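Side-chain contacts in beta-n-acetylhexosaminidase (Streptococcus pneumoniae, PDB 4AZI), which probably removes terminal beta-linked N-acetylglucosamine residues from glycans, acting as a family 20 exo-beta-D-N-acetylglucosaminidase: residues R52-D57 with A75-T80; I109-A114 with D168-K173; N157-L162 with A207-T212; A161-Y166 with A214-E219. The protein carries 2 engineered substitutions. All coordinates share one frame; numbering follows the deposited sequence. Where two conformers were deposited one is given.

Interaction 1 of 4, residues R52-D57 with A75-T80; sequences RFLLDD and AIIEGT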
# COMPACT_ATOMS: atom_id res chain seq x y z
N ARG A 52 2.67 6.01 -11.98
CA ARG A 52 3.58 5.12 -12.68
C ARG A 52 2.95 3.78 -13.08
O ARG A 52 3.56 2.72 -12.96
CB ARG A 52 4.86 4.91 -11.85
CG ARG A 52 5.51 6.23 -11.43
CD ARG A 52 6.95 6.06 -10.98
NE ARG A 52 7.55 7.35 -10.67
CZ ARG A 52 8.13 8.15 -11.56
NH1 ARG A 52 8.22 7.78 -12.83
NH2 ARG A 52 8.64 9.32 -11.18
N PHE A 53 1.71 3.86 -13.55
CA PHE A 53 1.00 2.70 -14.08
C PHE A 53 0.02 3.13 -15.16
O PHE A 53 -0.87 3.94 -14.93
CB PHE A 53 0.27 1.94 -12.96
CG PHE A 53 -0.49 0.73 -13.43
CD1 PHE A 53 0.01 -0.11 -14.42
CD2 PHE A 53 -1.71 0.40 -12.84
CE1 PHE A 53 -0.69 -1.23 -14.84
CE2 PHE A 53 -2.42 -0.73 -13.25
CZ PHE A 53 -1.91 -1.54 -14.24
N LEU A 54 0.21 2.56 -16.35
CA LEU A 54 -0.71 2.75 -17.46
C LEU A 54 -1.30 1.43 -17.91
O LEU A 54 -0.57 0.46 -18.14
CB LEU A 54 -0.02 3.43 -18.65
CG LEU A 54 0.69 4.76 -18.42
CD1 LEU A 54 1.59 5.07 -19.61
CD2 LEU A 54 -0.34 5.87 -18.20
N LEU A 55 -2.62 1.40 -18.02
CA LEU A 55 -3.34 0.28 -18.61
C LEU A 55 -3.19 0.34 -20.13
O LEU A 55 -2.90 1.39 -20.69
CB LEU A 55 -4.83 0.36 -18.26
CG LEU A 55 -5.25 0.62 -16.81
CD1 LEU A 55 -6.71 1.06 -16.75
CD2 LEU A 55 -5.00 -0.60 -15.95
N ASP A 56 -3.44 -0.79 -20.79
CA ASP A 56 -3.43 -0.86 -22.24
C ASP A 56 -4.44 0.09 -22.87
O ASP A 56 -4.12 0.77 -23.84
CB ASP A 56 -3.65 -2.29 -22.73
CG ASP A 56 -2.51 -3.21 -22.36
OD1 ASP A 56 -1.36 -2.73 -22.27
OD2 ASP A 56 -2.76 -4.41 -22.14
N ASP A 57 -5.66 0.13 -22.31
CA ASP A 57 -6.67 1.11 -22.70
C ASP A 57 -6.93 2.14 -21.60
O ASP A 57 -7.45 1.80 -20.53
CB ASP A 57 -8.01 0.45 -23.08
CG ASP A 57 -9.07 1.48 -23.42
OD1 ASP A 57 -8.72 2.53 -23.99
OD2 ASP A 57 -10.27 1.25 -23.13
N ALA A 75 -0.68 12.53 -21.64
CA ALA A 75 -0.88 13.49 -20.57
C ALA A 75 -0.28 13.01 -19.23
O ALA A 75 0.43 13.77 -18.56
CB ALA A 75 -2.36 13.80 -20.41
N ILE A 76 -0.58 11.76 -18.87
CA ILE A 76 -0.09 11.15 -17.63
C ILE A 76 1.44 11.03 -17.63
O ILE A 76 2.09 11.37 -16.64
CB ILE A 76 -0.74 9.77 -17.38
CG1 ILE A 76 -2.22 9.95 -17.02
CG2 ILE A 76 0.00 9.02 -16.28
CD1 ILE A 76 -2.99 8.65 -16.92
N ILE A 77 2.01 10.56 -18.74
CA ILE A 77 3.46 10.51 -18.86
C ILE A 77 4.05 11.91 -18.61
O ILE A 77 4.98 12.06 -17.81
CB ILE A 77 3.92 9.89 -20.20
CG1 ILE A 77 3.58 8.39 -20.21
CG2 ILE A 77 5.41 10.08 -20.40
CD1 ILE A 77 3.61 7.72 -21.57
N GLU A 78 3.48 12.92 -19.26
CA GLU A 78 3.88 14.32 -19.02
C GLU A 78 3.73 14.78 -17.57
O GLU A 78 4.62 15.42 -17.03
CB GLU A 78 3.16 15.27 -19.98
CG GLU A 78 3.85 15.35 -21.34
CD GLU A 78 2.89 15.65 -22.48
OE1 GLU A 78 1.71 15.98 -22.22
OE2 GLU A 78 3.32 15.51 -23.64
N GLY A 79 2.59 14.47 -16.94
CA GLY A 79 2.41 14.78 -15.52
C GLY A 79 3.47 14.10 -14.64
O GLY A 79 4.02 14.71 -13.72
N THR A 80 3.76 12.84 -14.95
CA THR A 80 4.69 12.06 -14.14
C THR A 80 6.13 12.56 -14.28
O THR A 80 6.83 12.73 -13.28
CB THR A 80 4.52 10.55 -14.41
OG1 THR A 80 3.24 10.14 -13.93
CG2 THR A 80 5.61 9.74 -13.71
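Residues 52-57, an irregular stretch, pass beside helical residues 75-80, with CA of Arg-52 7.2 Å from CA of Thr-80 and CA of Leu-54 8.4 Å from CA of Ile-76. Side chains alone bridge this spacing, at two places. At the first, the methyl CG2 of Thr-80 sits 3.3 Å above the guanidinium plane of Arg-52, displaced toward its rim, and NH1 is the nearest atom at 3.4 Å. The arginine chain is extended from CG to NE, which carries the flat group out over the threonine. Its N-H groups are used elsewhere: NH1 bonds to Thr-90 O, and NH2 to the carbonyl oxygens of Arg-19 and Tyr-84. These bonds should restrain rotation of the group, while Thr-80 turns OG1 to Leu-51 O. At the second place Leu-54 divides its methyls between two neighbouring isoleucines. CD2 lies 3.7 Å from Ile-76 CG2, a branch set anti to its own backbone N (CG1 has chi1 -70°), and CD1 meets Ile-77 CD1 at 3.9 Å, the two side chains crossing nearly at a right angle. Arg-19 lines the inhibitor pocket, so Arg-52, its side chain about 13 Å from that ligand, probably belongs to the second shell through Arg-19 O. This arrangement packs the long loop after barrel strand 41-45 onto helix 69-83, within the connection between the second and third strands of a (beta/alpha)8 barrel.

Interaction 2 of 4, residues I109-A114 with D168-K173; sequences IGLIPA and DFFAGK. With EDO (1,2-ethanediol), chain E.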
# COMPACT_ATOMS: atom_id res chain seq x y z
N ILE A 109 1.61 -14.61 -2.03
CA ILE A 109 1.77 -13.20 -1.67
C ILE A 109 0.67 -12.44 -2.41
O ILE A 109 0.54 -12.54 -3.62
CB ILE A 109 3.17 -12.66 -2.09
CG1 ILE A 109 4.31 -13.36 -1.32
CG2 ILE A 109 3.26 -11.15 -1.92
CD1 ILE A 109 4.25 -13.25 0.20
N GLY A 110 -0.14 -11.68 -1.67
CA GLY A 110 -1.10 -10.79 -2.30
C GLY A 110 -0.45 -9.49 -2.75
O GLY A 110 0.60 -9.10 -2.24
N LEU A 111 -1.05 -8.83 -3.72
CA LEU A 111 -0.69 -7.45 -4.03
C LEU A 111 -1.80 -6.50 -3.58
O LEU A 111 -2.98 -6.76 -3.80
CB LEU A 111 -0.40 -7.26 -5.53
CG LEU A 111 0.11 -5.85 -5.86
CD1 LEU A 111 1.64 -5.80 -5.85
CD2 LEU A 111 -0.44 -5.35 -7.18
N ILE A 112 -1.41 -5.41 -2.92
CA ILE A 112 -2.34 -4.35 -2.61
C ILE A 112 -1.93 -3.06 -3.32
O ILE A 112 -0.99 -2.39 -2.89
CB ILE A 112 -2.46 -4.08 -1.09
CG1 ILE A 112 -2.67 -5.37 -0.30
CG2 ILE A 112 -3.58 -3.08 -0.83
CD1 ILE A 112 -2.55 -5.18 1.21
N PRO A 113 -2.63 -2.70 -4.40
CA PRO A 113 -2.34 -1.42 -5.07
C PRO A 113 -2.88 -0.20 -4.33
O PRO A 113 -3.95 -0.26 -3.70
CB PRO A 113 -3.09 -1.56 -6.39
CG PRO A 113 -4.28 -2.41 -6.05
CD PRO A 113 -3.76 -3.41 -5.05
N ALA A 114 -2.14 0.91 -4.43
CA ALA A 114 -2.62 2.23 -4.02
C ALA A 114 -2.55 3.22 -5.19
O ALA A 114 -1.53 3.27 -5.91
CB ALA A 114 -1.82 2.75 -2.83
N ASP A 168 -11.28 -1.20 -12.15
CA ASP A 168 -11.73 -2.19 -13.13
C ASP A 168 -10.64 -3.25 -13.42
O ASP A 168 -10.94 -4.45 -13.44
CB ASP A 168 -12.28 -1.52 -14.42
CG ASP A 168 -13.60 -0.76 -14.17
OD1 ASP A 168 -14.28 -1.06 -13.18
OD2 ASP A 168 -13.99 0.14 -14.96
N PHE A 169 -9.40 -2.81 -13.61
CA PHE A 169 -8.29 -3.76 -13.84
C PHE A 169 -7.99 -4.65 -12.62
O PHE A 169 -7.79 -5.85 -12.77
CB PHE A 169 -7.03 -3.03 -14.33
CG PHE A 169 -5.78 -3.86 -14.26
CD1 PHE A 169 -5.45 -4.74 -15.30
CD2 PHE A 169 -4.92 -3.77 -13.16
CE1 PHE A 169 -4.30 -5.51 -15.23
CE2 PHE A 169 -3.76 -4.54 -13.09
CZ PHE A 169 -3.46 -5.42 -14.13
N PHE A 170 -7.98 -4.06 -11.42
CA PHE A 170 -7.68 -4.82 -10.20
C PHE A 170 -8.83 -5.70 -9.70
O PHE A 170 -8.58 -6.68 -9.00
CB PHE A 170 -7.19 -3.89 -9.07
CG PHE A 170 -5.86 -3.27 -9.34
CD1 PHE A 170 -4.72 -4.05 -9.45
CD2 PHE A 170 -5.74 -1.89 -9.51
CE1 PHE A 170 -3.48 -3.47 -9.72
CE2 PHE A 170 -4.51 -1.30 -9.78
CZ PHE A 170 -3.38 -2.10 -9.89
N ALA A 171 -10.08 -5.36 -10.06
CA ALA A 171 -11.24 -6.18 -9.70
C ALA A 171 -11.00 -7.63 -10.05
O ALA A 171 -10.75 -7.97 -11.21
CB ALA A 171 -12.50 -5.66 -10.38
N GLY A 172 -11.03 -8.49 -9.04
CA GLY A 172 -10.79 -9.92 -9.22
C GLY A 172 -9.33 -10.32 -9.37
O GLY A 172 -9.05 -11.49 -9.60
N LYS A 173 -8.41 -9.37 -9.23
CA LYS A 173 -6.97 -9.67 -9.24
C LYS A 173 -6.37 -9.46 -7.84
O LYS A 173 -5.39 -10.11 -7.47
CB LYS A 173 -6.24 -8.80 -10.27
CG LYS A 173 -6.68 -9.03 -11.72
CD LYS A 173 -5.74 -8.34 -12.71
CE LYS A 173 -6.22 -8.49 -14.15
NZ LYS A 173 -7.60 -7.96 -14.38
C1 EDO E . -8.03 -5.64 -18.05
O1 EDO E . -7.74 -5.07 -19.33
C2 EDO E . -7.89 -7.15 -18.16
O2 EDO E . -7.06 -7.61 -17.08
O HOH W 1 -3.13 -10.22 -5.37
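Pro-113 sets its CB-CG edge on one face of Phe-170, its own ring tilted away from the aromatic plane: CG stands 3.6 Å from the ring centroid and 5° off the normal, a CH-pi contact. CB lies 3.6 Å from CZ of the same ring. Phe-169 CD2 covers the opposite face, also over its centre, so the ring is held between proline and phenylalanine. Leu-111 adds a looser touch, CD2 lying 4.4 Å from Phe-170 CE1. Past the end of the helix the chain turns back through Gly-172, whose phi is positive, and Lys-173 N bonds to Phe-170 O. The lysine chain bends at its last torsion (chi4 58°), bringing NZ to Phe-169 O at 2.7 Å, in the carbonyl plane; NZ also donates to O2 of a 1,2-ethanediol, probably from the crystallisation liquor, at 2.8 Å. One water ties the segments, accepting from Leu-111 N at 3.0 Å and donating to Lys-173 O at 3.1 Å. Strand 110-117 and helix 153-170 are thus joined by an apolar face and a water bridge. With the next parallel strand, 176-180, they make a beta-alpha-beta crossover, the repeating element of the TIM barrel.

Interaction 3 of 4, residues N157-L162 with A207-T212; sequences NFVKAL and AEYANT. With BCN (bicine), chain J.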
# COMPACT_ATOMS: atom_id res chain seq x y z
N ASN A 157 -14.90 14.76 -11.71
CA ASN A 157 -15.53 13.78 -12.59
C ASN A 157 -14.48 12.99 -13.34
O ASN A 157 -14.58 11.77 -13.48
CB ASN A 157 -16.54 14.43 -13.55
CG ASN A 157 -17.84 14.80 -12.85
OD1 ASN A 157 -18.17 14.26 -11.81
ND2 ASN A 157 -18.59 15.72 -13.45
N PHE A 158 -13.43 13.68 -13.78
CA PHE A 158 -12.34 13.01 -14.48
C PHE A 158 -11.58 12.01 -13.60
O PHE A 158 -11.41 10.85 -13.97
CB PHE A 158 -11.35 13.99 -15.07
CG PHE A 158 -10.32 13.34 -15.93
CD1 PHE A 158 -10.58 13.07 -17.26
CD2 PHE A 158 -9.10 12.94 -15.38
CE1 PHE A 158 -9.64 12.44 -18.05
CE2 PHE A 158 -8.16 12.30 -16.17
CZ PHE A 158 -8.43 12.06 -17.51
N VAL A 159 -11.12 12.47 -12.44
CA VAL A 159 -10.33 11.64 -11.54
C VAL A 159 -11.10 10.39 -11.12
O VAL A 159 -10.55 9.29 -11.18
CB VAL A 159 -9.81 12.43 -10.34
CG1 VAL A 159 -9.17 11.52 -9.30
CG2 VAL A 159 -8.78 13.45 -10.82
N LYS A 160 -12.36 10.56 -10.72
CA LYS A 160 -13.22 9.44 -10.35
C LYS A 160 -13.33 8.39 -11.46
O LYS A 160 -13.31 7.19 -11.17
CB LYS A 160 -14.62 9.92 -9.98
CG LYS A 160 -14.71 10.62 -8.64
CD LYS A 160 -16.15 10.86 -8.27
CE LYS A 160 -16.39 12.30 -7.84
NZ LYS A 160 -17.83 12.52 -7.49
N ALA A 161 -13.49 8.85 -12.70
CA ALA A 161 -13.56 7.96 -13.85
C ALA A 161 -12.24 7.21 -14.02
O ALA A 161 -12.25 6.00 -14.24
CB ALA A 161 -13.93 8.73 -15.12
N LEU A 162 -11.13 7.94 -13.91
CA LEU A 162 -9.77 7.36 -14.00
C LEU A 162 -9.53 6.29 -12.94
O LEU A 162 -9.08 5.19 -13.25
CB LEU A 162 -8.70 8.45 -13.89
CG LEU A 162 -7.25 7.97 -14.04
CD1 LEU A 162 -7.04 7.34 -15.41
CD2 LEU A 162 -6.28 9.13 -13.83
N ALA A 207 -15.60 14.29 2.52
CA ALA A 207 -16.23 13.05 2.93
C ALA A 207 -17.08 12.46 1.79
O ALA A 207 -17.07 11.26 1.57
CB ALA A 207 -17.08 13.27 4.17
N GLU A 208 -17.77 13.34 1.07
CA GLU A 208 -18.58 12.95 -0.08
C GLU A 208 -17.72 12.22 -1.12
O GLU A 208 -18.12 11.19 -1.65
CB GLU A 208 -19.26 14.19 -0.67
CG GLU A 208 -20.07 13.94 -1.93
CD GLU A 208 -20.30 15.20 -2.74
OE1 GLU A 208 -20.36 16.31 -2.14
OE2 GLU A 208 -20.41 15.10 -3.97
N TYR A 209 -16.52 12.76 -1.36
CA TYR A 209 -15.54 12.17 -2.28
C TYR A 209 -14.90 10.87 -1.76
O TYR A 209 -14.70 9.91 -2.52
CB TYR A 209 -14.45 13.20 -2.59
CG TYR A 209 -13.41 12.73 -3.57
CD1 TYR A 209 -13.68 12.68 -4.94
CD2 TYR A 209 -12.13 12.35 -3.13
CE1 TYR A 209 -12.72 12.25 -5.84
CE2 TYR A 209 -11.17 11.91 -4.03
CZ TYR A 209 -11.47 11.86 -5.38
OH TYR A 209 -10.51 11.43 -6.27
N ALA A 210 -14.56 10.86 -0.47
CA ALA A 210 -14.00 9.68 0.19
C ALA A 210 -15.00 8.53 0.19
O ALA A 210 -14.64 7.39 -0.12
CB ALA A 210 -13.55 10.01 1.60
N ASN A 211 -16.25 8.84 0.50
CA ASN A 211 -17.31 7.84 0.53
C ASN A 211 -17.60 7.29 -0.88
O ASN A 211 -17.81 6.08 -1.06
CB ASN A 211 -18.58 8.44 1.17
CG ASN A 211 -18.41 8.72 2.66
OD1 ASN A 211 -17.50 8.21 3.31
ND2 ASN A 211 -19.31 9.54 3.22
N THR A 212 -17.58 8.17 -1.88
CA THR A 212 -17.72 7.77 -3.27
C THR A 212 -16.68 6.71 -3.68
O THR A 212 -17.04 5.65 -4.21
CB THR A 212 -17.68 9.00 -4.21
OG1 THR A 212 -18.83 9.83 -3.94
CG2 THR A 212 -17.71 8.57 -5.67
N1 BCN J . -22.40 6.16 -4.65
C1 BCN J . -21.98 5.14 -5.66
C2 BCN J . -20.62 5.44 -6.31
O21 BCN J . -20.45 6.57 -6.82
O22 BCN J . -19.78 4.51 -6.29
C3 BCN J . -21.30 6.81 -3.90
C4 BCN J . -21.81 7.87 -2.91
O4 BCN J . -21.30 7.58 -1.60
C5 BCN J . -23.57 5.69 -3.85
C6 BCN J . -23.22 4.62 -2.80
O6 BCN J . -23.64 3.33 -3.26
O HOH W 2 -17.86 13.21 -4.79
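Much of the packing between these helices is made by Lys-160, whose aliphatic chain runs past Tyr-209 and across Thr-212. Its CG lies 3.8 Å from Tyr-209 CE1, and its CD comes within 3.8 Å of Thr-212 CG2, the two side chains crossing nearly at a right angle. A bend at chi3 (-131°) then brings CE back near the tyrosine ring. Tyr-209 reaches the gap because its CG is anti to the backbone N (chi1 -178°); the hydroxyl OH ends 3.3 Å from Val-159 CG1, and its hydrogen-bond partner is Ser-117 OG. The backbones stay well apart, the axes of 157-162 and 207-212 approaching to 12.0 Å at a crossing angle of -21°. Such nearly parallel helices are neighbours in the outer layer of the (beta/alpha)8 barrel. Among polar contacts, one water accepts from Lys-160 NZ at 2.8 Å and donates to Glu-208 OE2 at 3.3 Å, linking opposite charges that do not touch. Within its own helix Thr-212 OG1 donates to Glu-208 O, which Thr-212 N also reaches, from the opposite face of the carbonyl plane. Thr-212 CG2 comes within 3.6 Å of O21 of bicine, whose pocket also includes Asn-211.

Interaction 4 of 4, residues A161-Y166 with A214-E219; sequences ALIGKY and AAMAKE. With BCN (bicine), chain J.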
# COMPACT_ATOMS: atom_id res chain seq x y z
N ALA A 161 -13.49 8.85 -12.70
CA ALA A 161 -13.56 7.96 -13.85
C ALA A 161 -12.24 7.21 -14.02
O ALA A 161 -12.25 6.00 -14.24
CB ALA A 161 -13.93 8.73 -15.12
N LEU A 162 -11.13 7.94 -13.91
CA LEU A 162 -9.77 7.36 -14.00
C LEU A 162 -9.53 6.29 -12.94
O LEU A 162 -9.08 5.19 -13.25
CB LEU A 162 -8.70 8.45 -13.89
CG LEU A 162 -7.25 7.97 -14.04
CD1 LEU A 162 -7.04 7.34 -15.41
CD2 LEU A 162 -6.28 9.13 -13.83
N ILE A 163 -9.85 6.61 -11.69
CA ILE A 163 -9.69 5.63 -10.61
C ILE A 163 -10.62 4.43 -10.79
O ILE A 163 -10.26 3.31 -10.43
CB ILE A 163 -9.81 6.29 -9.22
CG1 ILE A 163 -8.52 7.05 -8.93
CG2 ILE A 163 -10.03 5.24 -8.14
CD1 ILE A 163 -8.68 8.19 -7.96
N GLY A 164 -11.81 4.68 -11.35
CA GLY A 164 -12.72 3.61 -11.77
C GLY A 164 -12.09 2.61 -12.73
O GLY A 164 -12.24 1.39 -12.56
N LYS A 165 -11.40 3.11 -13.76
CA LYS A 165 -10.69 2.24 -14.71
C LYS A 165 -9.63 1.39 -14.03
O LYS A 165 -9.61 0.18 -14.22
CB LYS A 165 -10.10 3.02 -15.88
CG LYS A 165 -11.13 3.53 -16.88
CD LYS A 165 -11.91 2.41 -17.56
CE LYS A 165 -13.05 3.02 -18.36
NZ LYS A 165 -13.91 2.01 -19.05
N TYR A 166 -8.76 2.01 -13.23
CA TYR A 166 -7.77 1.25 -12.45
C TYR A 166 -8.45 0.19 -11.58
O TYR A 166 -8.00 -0.95 -11.54
CB TYR A 166 -6.88 2.16 -11.58
CG TYR A 166 -5.87 2.99 -12.34
CD1 TYR A 166 -4.84 2.38 -13.06
CD2 TYR A 166 -5.92 4.38 -12.32
CE1 TYR A 166 -3.90 3.13 -13.76
CE2 TYR A 166 -4.99 5.15 -13.01
CZ TYR A 166 -3.98 4.51 -13.73
OH TYR A 166 -3.05 5.26 -14.41
N ALA A 214 -14.96 4.78 -1.76
CA ALA A 214 -15.22 3.58 -0.95
C ALA A 214 -16.32 2.75 -1.60
O ALA A 214 -16.18 1.53 -1.80
CB ALA A 214 -15.60 3.96 0.48
N ALA A 215 -17.42 3.42 -1.96
CA ALA A 215 -18.53 2.78 -2.67
C ALA A 215 -18.08 2.16 -3.99
O ALA A 215 -18.53 1.07 -4.37
CB ALA A 215 -19.64 3.78 -2.91
N MET A 216 -17.20 2.86 -4.69
CA MET A 216 -16.74 2.43 -5.98
C MET A 216 -15.95 1.13 -5.83
O MET A 216 -16.11 0.20 -6.62
CB MET A 216 -15.88 3.51 -6.62
CG MET A 216 -16.67 4.52 -7.44
SD MET A 216 -15.70 5.98 -7.89
CE MET A 216 -14.31 5.26 -8.78
N ALA A 217 -15.11 1.11 -4.79
CA ALA A 217 -14.29 -0.04 -4.45
C ALA A 217 -15.18 -1.25 -4.22
O ALA A 217 -14.95 -2.30 -4.81
CB ALA A 217 -13.45 0.25 -3.21
N LYS A 218 -16.21 -1.08 -3.38
CA LYS A 218 -17.09 -2.17 -2.99
C LYS A 218 -17.93 -2.74 -4.13
O LYS A 218 -18.17 -3.95 -4.18
CB LYS A 218 -18.01 -1.74 -1.83
CG LYS A 218 -17.29 -1.64 -0.48
CD LYS A 218 -18.22 -1.26 0.67
CE LYS A 218 -18.49 0.24 0.75
NZ LYS A 218 -19.39 0.56 1.90
N GLU A 219 -18.39 -1.87 -5.04
CA GLU A 219 -19.24 -2.30 -6.16
C GLU A 219 -18.45 -3.07 -7.22
O GLU A 219 -19.03 -3.75 -8.07
CB GLU A 219 -20.02 -1.13 -6.77
CG GLU A 219 -19.18 -0.14 -7.55
CD GLU A 219 -20.00 0.90 -8.29
OE1 GLU A 219 -21.11 0.57 -8.77
OE2 GLU A 219 -19.54 2.06 -8.41
N1 BCN J . -22.40 6.16 -4.65
C1 BCN J . -21.98 5.14 -5.66
C2 BCN J . -20.62 5.44 -6.31
O21 BCN J . -20.45 6.57 -6.82
O22 BCN J . -19.78 4.51 -6.29
C3 BCN J . -21.30 6.81 -3.90
C4 BCN J . -21.81 7.87 -2.91
O4 BCN J . -21.30 7.58 -1.60
C5 BCN J . -23.57 5.69 -3.85
C6 BCN J . -23.22 4.62 -2.80
O6 BCN J . -23.64 3.33 -3.26
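Met-216 spans the gap between the two helices with its terminal methyl, which meets the backbone of Gly-164. CE lies 3.6 Å from Gly-164 N and 3.8 Å from Gly-164 CA, while Ile-163 CG2 is a more distant neighbour at 4.3 Å. The methyl thus rests on main-chain atoms, and the CA atoms of Gly-164 and Met-216 are 7.1 Å apart. The thioether is extended through chi2 (168°) and bends only at chi3 (58°), which turns CE onto the helix surface. Farther back along the same side chain, Met-216 CG is 3.3 Å from O22 of bicine, and Ala-215 CB is 3.5 Å from that oxygen. One residue therefore lines the bicine site with its middle and touches the neighbouring helix with its end. Further out, Ile-163 rests on Ile-115 and Ser-117 of barrel strand 110-117, while helix 203-219 packs through Ala-217 on Pro-224 of strand 223-227. Arg-220 accounts for a polar link, bonding to Met-216 O through NH1 and forming a salt bridge with Asp-168 of helix 153-170 through NE. The contact is helix-helix packing of a methionine methyl on backbone atoms, between helices 153-170 and 203-219, adjacent in the outer shell of the (beta/alpha)8 barrel of this glycoside hydrolase domain.

Overall arrangement
Helix 153-170 connects three of the contacts: it packs on a barrel strand in interaction 2 and on helix 203-219 in interactions 3 and 4. The latter two have centres 8 Å apart and together line one bicine site. They also meet directly, Lys-160 O lying 3.2 Å from Met-216 CE. Interaction 1 approaches the same helix through its loop: Phe-53 O lies 2.6 Å from Tyr-166 OH of interaction 4, a probable hydrogen bond, and Phe-53 CE2 packs 3.8 Å from Phe-170 CZ of interaction 2. Its likely link to the inhibitor pocket is the bond of Arg-52 to Arg-19 O, whereas the bicine site has its own separate residues.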